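Local structure of phospholipase C-beta (PLC-beta) (Sepia officinalis, 3QR0) at residues 228-233 and 656-661; 666-671 and 692-697. The protein is a phospholipase C of the beta class, a multidomain protein that joins a PH domain, EF-hand-like repeats, a calcium-containing TIM-barrel-type domain and a C2 domain. One frame throughout, in Å; residues are numbered along the deposited sequence.

Contact 1: residues 228-233 and 656-661; sequences RSEIEG and IISAQF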
ATOM      1  N   ARG A 228       7.419   9.946  27.535  1.00 36.38           N
ATOM      2  CA  ARG A 228       8.295  10.126  26.387  1.00 35.28           C
ATOM      3  C   ARG A 228       9.651  10.644  26.895  1.00 35.75           C
ATOM      4  O   ARG A 228      10.044  11.783  26.627  1.00 35.50           O
ATOM      5  CB  ARG A 228       7.650  11.087  25.386  1.00 34.51           C
ATOM      6  CG  ARG A 228       6.266  10.635  24.880  1.00 33.36           C
ATOM      7  CD  ARG A 228       6.332   9.334  24.080  1.00 31.63           C
ATOM      8  NE  ARG A 228       7.315   9.432  23.003  1.00 29.94           N
ATOM      9  CZ  ARG A 228       7.077   9.912  21.785  1.00 28.86           C
ATOM     10  NH1 ARG A 228       5.862  10.328  21.430  1.00 28.22           N
ATOM     11  NH2 ARG A 228       8.072   9.967  20.908  1.00 28.24           N
ATOM     12  N   SER A 229      10.352   9.772  27.621  1.00 35.86           N
ATOM     13  CA  SER A 229      11.611  10.090  28.305  1.00 36.61           C
ATOM     14  C   SER A 229      12.667  10.697  27.401  1.00 36.02           C
ATOM     15  O   SER A 229      13.468  11.520  27.848  1.00 36.84           O
ATOM     16  CB  SER A 229      12.204   8.819  28.924  1.00 36.95           C
ATOM     17  OG  SER A 229      11.344   8.284  29.906  1.00 38.10           O
ATOM     18  N   GLU A 230      12.676  10.257  26.145  1.00 34.71           N
ATOM     19  CA  GLU A 230      13.654  10.699  25.157  1.00 34.19           C
ATOM     20  C   GLU A 230      13.621  12.202  24.867  1.00 34.15           C
ATOM     21  O   GLU A 230      14.621  12.768  24.427  1.00 33.98           O
ATOM     22  CB  GLU A 230      13.462   9.930  23.839  1.00 33.34           C
ATOM     23  CG  GLU A 230      12.125  10.191  23.094  1.00 32.47           C
ATOM     24  CD  GLU A 230      11.005   9.234  23.484  1.00 32.46           C
ATOM     25  OE1 GLU A 230      11.009   8.735  24.629  1.00 32.65           O
ATOM     26  OE2 GLU A 230      10.110   8.982  22.641  1.00 31.41           O
ATOM     27  N   ILE A 231      12.475  12.839  25.095  1.00 33.99           N
ATOM     28  CA  ILE A 231      12.276  14.222  24.671  1.00 34.10           C
ATOM     29  C   ILE A 231      13.162  15.189  25.461  1.00 34.65           C
ATOM     30  O   ILE A 231      13.600  16.195  24.918  1.00 34.45           O
ATOM     31  CB  ILE A 231      10.783  14.646  24.761  1.00 33.92           C
ATOM     32  CG1 ILE A 231       9.918  13.775  23.842  1.00 33.72           C
ATOM     33  CG2 ILE A 231      10.606  16.101  24.372  1.00 34.33           C
ATOM     34  CD1 ILE A 231      10.265  13.881  22.355  1.00 33.61           C
ATOM     35  N   GLU A 232      13.441  14.862  26.725  1.00 35.22           N
ATOM     36  CA  GLU A 232      14.294  15.696  27.573  1.00 36.17           C
ATOM     37  C   GLU A 232      15.698  15.857  26.982  1.00 35.56           C
ATOM     38  O   GLU A 232      16.179  16.978  26.801  1.00 35.40           O
ATOM     39  CB  GLU A 232      14.383  15.108  28.991  1.00 37.45           C
ATOM     40  CG  GLU A 232      15.143  15.969  30.002  1.00 40.31           C
ATOM     41  CD  GLU A 232      14.473  17.308  30.267  1.00 43.82           C
ATOM     42  OE1 GLU A 232      13.253  17.325  30.560  1.00 46.56           O
ATOM     43  OE2 GLU A 232      15.168  18.347  30.190  1.00 46.55           O
ATOM     44  N   GLY A 233      16.348  14.736  26.691  1.00 34.75           N
ATOM     45  CA  GLY A 233      17.663  14.751  26.059  1.00 34.33           C
ATOM     46  C   GLY A 233      17.650  15.421  24.694  1.00 33.32           C
ATOM     47  O   GLY A 233      18.574  16.155  24.350  1.00 33.30           O
ATOM     48  N   ILE A 656      16.477   3.544  16.340  1.00 26.28           N
ATOM     49  CA  ILE A 656      15.159   3.252  16.899  1.00 25.65           C
ATOM     50  C   ILE A 656      15.142   3.690  18.360  1.00 26.21           C
ATOM     51  O   ILE A 656      15.864   3.134  19.191  1.00 27.17           O
ATOM     52  CB  ILE A 656      14.811   1.744  16.798  1.00 25.49           C
ATOM     53  CG1 ILE A 656      14.858   1.267  15.342  1.00 24.56           C
ATOM     54  CG2 ILE A 656      13.424   1.456  17.403  1.00 24.63           C
ATOM     55  CD1 ILE A 656      13.873   1.974  14.413  1.00 23.78           C
ATOM     56  N   ILE A 657      14.320   4.688  18.670  1.00 25.86           N
ATOM     57  CA  ILE A 657      14.319   5.307  19.994  1.00 26.27           C
ATOM     58  C   ILE A 657      13.215   4.735  20.875  1.00 26.12           C
ATOM     59  O   ILE A 657      13.480   4.243  21.974  1.00 26.64           O
ATOM     60  CB  ILE A 657      14.174   6.843  19.884  1.00 26.48           C
ATOM     61  CG1 ILE A 657      15.383   7.434  19.147  1.00 26.99           C
ATOM     62  CG2 ILE A 657      14.068   7.482  21.256  1.00 27.15           C
ATOM     63  CD1 ILE A 657      15.193   8.874  18.733  1.00 26.61           C
ATOM     64  N   SER A 658      11.980   4.790  20.385  1.00 25.32           N
ATOM     65  CA  SER A 658      10.837   4.330  21.158  1.00 25.50           C
ATOM     66  C   SER A 658       9.665   3.964  20.256  1.00 24.52           C
ATOM     67  O   SER A 658       9.735   4.118  19.039  1.00 23.51           O
ATOM     68  CB  SER A 658      10.410   5.416  22.148  1.00 26.01           C
ATOM     69  OG  SER A 658       9.905   6.552  21.470  1.00 25.97           O
ATOM     70  N   ALA A 659       8.599   3.462  20.866  1.00 24.62           N
ATOM     71  CA  ALA A 659       7.348   3.202  20.160  1.00 24.40           C
ATOM     72  C   ALA A 659       6.172   3.564  21.046  1.00 24.86           C
ATOM     73  O   ALA A 659       6.298   3.596  22.266  1.00 25.57           O
ATOM     74  CB  ALA A 659       7.262   1.745  19.725  1.00 23.82           C
ATOM     75  N   GLN A 660       5.036   3.857  20.417  1.00 25.05           N
ATOM     76  CA  GLN A 660       3.821   4.224  21.128  1.00 25.65           C
ATOM     77  C   GLN A 660       2.648   3.368  20.675  1.00 25.74           C
ATOM     78  O   GLN A 660       2.488   3.106  19.484  1.00 24.91           O
ATOM     79  CB  GLN A 660       3.477   5.696  20.895  1.00 25.77           C
ATOM     80  CG  GLN A 660       4.558   6.678  21.356  1.00 26.53           C
ATOM     81  CD  GLN A 660       5.691   6.818  20.364  1.00 26.51           C
ATOM     82  OE1 GLN A 660       5.463   7.006  19.164  1.00 27.83           O
ATOM     83  NE2 GLN A 660       6.927   6.722  20.856  1.00 27.15           N
ATOM     84  N   PHE A 661       1.838   2.943  21.641  1.00 26.54           N
ATOM     85  CA  PHE A 661       0.552   2.301  21.382  1.00 27.14           C
ATOM     86  C   PHE A 661       0.659   1.104  20.455  1.00 27.08           C
ATOM     87  O   PHE A 661      -0.111   0.974  19.510  1.00 26.31           O
ATOM     88  CB  PHE A 661      -0.443   3.314  20.814  1.00 26.99           C
ATOM     89  CG  PHE A 661      -0.652   4.505  21.690  1.00 28.29           C
ATOM     90  CD1 PHE A 661      -1.276   4.371  22.918  1.00 30.94           C
ATOM     91  CD2 PHE A 661      -0.230   5.762  21.287  1.00 29.88           C
ATOM     92  CE1 PHE A 661      -1.476   5.473  23.735  1.00 31.51           C
ATOM     93  CE2 PHE A 661      -0.433   6.864  22.093  1.00 30.81           C
ATOM     94  CZ  PHE A 661      -1.052   6.720  23.320  1.00 30.96           C
TER
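The start of helix 230-238 and the loop before it approach the last residues of strand 650-660, and the backbones stay well apart, with 7.5 Å between Glu230 CA and Ile657 CA. Side chains bridge the gap. Glu230 OE2 is the hub. Arg228, bent at chi2 and chi3, curls back and grips this one oxygen side-on with NE and NH2, and Glu230 OE2 lies in the guanidinium plane, 2.9 Å from Arg228 NE. From the strand, Ser658 OG donates to Glu230 OE2 at 2.7 Å. It meets the oxygen from above the carboxylate plane, 53° out of it. Both Glu230 and Ser658 hold their first torsion in the crowded position between backbone N and carbonyl carbon. The stem of Glu230 rests on the strand: its CB is 3.6 Å from Ile657 CG2. Gln660 covers one face of the guanidinium. Its chain bends at chi2 and lays the amide nearly flat on the arginine, the planes 16° apart, with Gln660 NE2 3.3 Å from Arg228 CZ. The two groups stack. Gln660 NE2 and the guanidinium nitrogens are all donors, so they do not bond each other. Outside partners bind the same groups: Tyr222 OH bonds Arg228 NH1, His747 NE2 bonds Arg228 NH2, Phe764 makes a cation-pi contact with the guanidinium, and Gln151 bonds Gln660 OE1. Ile657 and Ser658 form a classic beta bulge opposite Phe764, and both their CB atoms point toward the helix segment. The contact joins the EF-hand-like region to the C2 domain. Three donors converge on one buried carboxylate oxygen, which is consistent with Glu230 staying ionised and its charge being balanced by Arg228.

Contact 2: residues 666-671 and 692-697; sequences QISSYV and IENNGM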
ATOM      1  N   GLN A 666      -0.269  -5.695  27.557  1.00 39.16           N
ATOM      2  CA  GLN A 666       1.155  -5.577  27.881  1.00 39.15           C
ATOM      3  C   GLN A 666       1.960  -6.634  27.137  1.00 38.02           C
ATOM      4  O   GLN A 666       2.104  -7.759  27.620  1.00 39.25           O
ATOM      5  CB  GLN A 666       1.401  -5.703  29.392  1.00 40.33           C
ATOM      6  CG  GLN A 666       1.201  -4.407  30.162  1.00 41.70           C
ATOM      7  CD  GLN A 666       1.654  -4.498  31.608  1.00 44.02           C
ATOM      8  OE1 GLN A 666       1.802  -5.589  32.163  1.00 46.21           O
ATOM      9  NE2 GLN A 666       1.883  -3.346  32.224  1.00 45.73           N
ATOM     10  N   ILE A 667       2.488  -6.262  25.974  1.00 35.81           N
ATOM     11  CA  ILE A 667       3.322  -7.156  25.169  1.00 34.43           C
ATOM     12  C   ILE A 667       4.807  -6.856  25.359  1.00 33.67           C
ATOM     13  O   ILE A 667       5.181  -5.794  25.864  1.00 33.72           O
ATOM     14  CB  ILE A 667       2.987  -7.055  23.655  1.00 33.46           C
ATOM     15  CG1 ILE A 667       3.224  -5.635  23.125  1.00 32.92           C
ATOM     16  CG2 ILE A 667       1.547  -7.474  23.402  1.00 32.88           C
ATOM     17  CD1 ILE A 667       3.442  -5.571  21.633  1.00 31.98           C
ATOM     18  N   SER A 668       5.642  -7.811  24.964  1.00 32.68           N
ATOM     19  CA  SER A 668       7.079  -7.601  24.845  1.00 31.95           C
ATOM     20  C   SER A 668       7.375  -7.442  23.357  1.00 30.57           C
ATOM     21  O   SER A 668       6.849  -8.201  22.544  1.00 30.34           O
ATOM     22  CB  SER A 668       7.847  -8.787  25.423  1.00 32.66           C
ATOM     23  OG  SER A 668       7.517  -8.980  26.789  1.00 33.13           O
ATOM     24  N   SER A 669       8.188  -6.455  22.993  1.00 29.36           N
ATOM     25  CA  SER A 669       8.411  -6.137  21.581  1.00 27.85           C
ATOM     26  C   SER A 669       9.863  -5.861  21.233  1.00 27.54           C
ATOM     27  O   SER A 669      10.683  -5.563  22.099  1.00 27.64           O
ATOM     28  CB  SER A 669       7.578  -4.922  21.178  1.00 27.33           C
ATOM     29  OG  SER A 669       8.076  -3.739  21.776  1.00 27.00           O
ATOM     30  N   TYR A 670      10.160  -5.969  19.941  1.00 26.55           N
ATOM     31  CA  TYR A 670      11.417  -5.494  19.387  1.00 26.43           C
ATOM     32  C   TYR A 670      11.186  -4.924  17.991  1.00 25.23           C
ATOM     33  O   TYR A 670      10.125  -5.117  17.389  1.00 24.59           O
ATOM     34  CB  TYR A 670      12.481  -6.606  19.368  1.00 26.93           C
ATOM     35  CG  TYR A 670      12.139  -7.824  18.532  1.00 27.32           C
ATOM     36  CD1 TYR A 670      12.334  -7.824  17.152  1.00 27.60           C
ATOM     37  CD2 TYR A 670      11.649  -8.986  19.122  1.00 28.80           C
ATOM     38  CE1 TYR A 670      12.033  -8.941  16.380  1.00 27.45           C
ATOM     39  CE2 TYR A 670      11.349 -10.115  18.356  1.00 28.61           C
ATOM     40  CZ  TYR A 670      11.544 -10.085  16.987  1.00 28.60           C
ATOM     41  OH  TYR A 670      11.239 -11.187  16.215  1.00 28.18           O
ATOM     42  N   VAL A 671      12.191  -4.214  17.497  1.00 24.97           N
ATOM     43  CA  VAL A 671      12.119  -3.552  16.205  1.00 24.06           C
ATOM     44  C   VAL A 671      13.306  -3.970  15.353  1.00 24.35           C
ATOM     45  O   VAL A 671      14.430  -4.099  15.852  1.00 25.14           O
ATOM     46  CB  VAL A 671      12.100  -2.024  16.361  1.00 23.86           C
ATOM     47  CG1 VAL A 671      11.947  -1.336  14.988  1.00 22.61           C
ATOM     48  CG2 VAL A 671      10.977  -1.608  17.313  1.00 23.43           C
ATOM     49  N   ILE A 692      11.845  -4.847  24.817  1.00 31.89           N
ATOM     50  CA  ILE A 692      11.258  -4.154  25.951  1.00 32.78           C
ATOM     51  C   ILE A 692      10.090  -5.005  26.420  1.00 33.47           C
ATOM     52  O   ILE A 692       9.154  -5.263  25.657  1.00 32.76           O
ATOM     53  CB  ILE A 692      10.816  -2.727  25.595  1.00 32.37           C
ATOM     54  CG1 ILE A 692      12.031  -1.889  25.174  1.00 32.43           C
ATOM     55  CG2 ILE A 692      10.128  -2.074  26.785  1.00 32.69           C
ATOM     56  CD1 ILE A 692      13.057  -1.668  26.299  1.00 33.56           C
ATOM     57  N   GLU A 693      10.166  -5.461  27.666  1.00 34.94           N
ATOM     58  CA  GLU A 693       9.217  -6.429  28.201  1.00 35.96           C
ATOM     59  C   GLU A 693       7.988  -5.753  28.802  1.00 35.91           C
ATOM     60  O   GLU A 693       8.098  -4.700  29.436  1.00 36.32           O
ATOM     61  CB  GLU A 693       9.897  -7.299  29.268  1.00 37.31           C
ATOM     62  CG  GLU A 693      11.031  -8.160  28.722  1.00 39.05           C
ATOM     63  CD  GLU A 693      11.634  -9.095  29.757  1.00 43.04           C
ATOM     64  OE1 GLU A 693      11.587  -8.774  30.970  1.00 44.80           O
ATOM     65  OE2 GLU A 693      12.173 -10.151  29.351  1.00 45.78           O
ATOM     66  N   ASN A 694       6.830  -6.377  28.597  1.00 35.63           N
ATOM     67  CA  ASN A 694       5.577  -6.007  29.264  1.00 35.66           C
ATOM     68  C   ASN A 694       5.252  -4.517  29.174  1.00 35.04           C
ATOM     69  O   ASN A 694       4.945  -3.868  30.174  1.00 35.27           O
ATOM     70  CB  ASN A 694       5.596  -6.469  30.727  1.00 37.00           C
ATOM     71  CG  ASN A 694       5.834  -7.974  30.872  1.00 38.16           C
ATOM     72  OD1 ASN A 694       6.590  -8.407  31.738  1.00 41.52           O
ATOM     73  ND2 ASN A 694       5.190  -8.766  30.028  1.00 38.25           N
ATOM     74  N   ASN A 695       5.333  -3.986  27.960  1.00 33.83           N
ATOM     75  CA  ASN A 695       4.958  -2.603  27.689  1.00 33.28           C
ATOM     76  C   ASN A 695       4.490  -2.480  26.247  1.00 32.26           C
ATOM     77  O   ASN A 695       5.297  -2.500  25.322  1.00 32.11           O
ATOM     78  CB  ASN A 695       6.135  -1.660  27.965  1.00 33.28           C
ATOM     79  CG  ASN A 695       5.733  -0.186  27.956  1.00 32.68           C
ATOM     80  OD1 ASN A 695       4.615   0.172  27.572  1.00 31.67           O
ATOM     81  ND2 ASN A 695       6.656   0.677  28.375  1.00 29.67           N
ATOM     82  N   GLY A 696       3.177  -2.378  26.069  1.00 32.06           N
ATOM     83  CA  GLY A 696       2.583  -2.169  24.757  1.00 31.24           C
ATOM     84  C   GLY A 696       2.221  -0.718  24.498  1.00 31.04           C
ATOM     85  O   GLY A 696       1.759  -0.389  23.406  1.00 30.45           O
ATOM     86  N   MET A 697       2.438   0.148  25.491  1.00 31.42           N
ATOM     87  CA  MET A 697       1.966   1.534  25.439  1.00 31.56           C
ATOM     88  C   MET A 697       3.080   2.520  25.088  1.00 30.57           C
ATOM     89  O   MET A 697       2.895   3.383  24.230  1.00 29.68           O
ATOM     90  CB  MET A 697       1.313   1.918  26.774  1.00 32.87           C
ATOM     91  CG  MET A 697       0.653   3.295  26.801  1.00 35.11           C
ATOM     92  SD  MET A 697      -0.376   3.548  28.274  1.00 42.82           S
ATOM     93  CE  MET A 697      -1.854   2.644  27.806  1.00 40.00           C
TER
HETATM   94  O   HOH W   1       7.463  -3.609  24.405  1.00 32.61           O
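A water sits between the two backbones and ties three groups together. It can donate to Ile692 O and Asn695 O, though other acceptors nearby compete for its two protons, and it bonds Ser669 OG at 2.7 Å. Tyr701 OH also bonds that hydroxyl. Beside the water, Ser669 and Ile692 form a single antiparallel hydrogen-bonded pair. Ile692 N reaches Ser669 O at 3.0 Å, nearly along the C=O axis, whereas Ser669 N meets Ile692 O from above the carbonyl plane. Strand 669-676 is an inner strand of a four-stranded antiparallel sheet of the C2 domain, and its entry is here lined by the loop after strand 686-688. Farther along, the loop runs past Ile667 and Ser668. Ile667 O accepts from Asn695 N at 2.8 Å, in the carbonyl plane. Ser668 OG, anti to its carbonyl carbon (chi1 -59°), accepts from Asn694 N at 3.2 Å, and Ser668 CA makes a CA-H...O contact with Ile692 O. Gln666 extends across the Asn694 backbone, its CD 3.6 Å from Asn694 O. Ile667 CG1 packs 3.9 Å from Gly696 CA. Asn695 OD1 accepts from Met697 N at 3.0 Å, closing an Asx turn, and also from Asp698 N.

The centres of contact 1 and contact 2 lie 14 Å apart, on the same side of the chain's centre. They come in series: contact 1 closes at residue 661, and contact 2 opens at 666. Strand 650-660 of contact 1 and strand 669-676 of contact 2 follow each other in the chain but belong to different antiparallel sheets of the C2 domain. Ile656 CG2 packs 3.9 Å from Val671 CB between them. At the other end, Phe661 N probably bonds Met697 O, so the two contacts meet directly. Contact 1 carries the C2 domain onto the EF-hand-like region, 423 residues earlier, while contact 2 ties together loop and strand within the C2 domain itself.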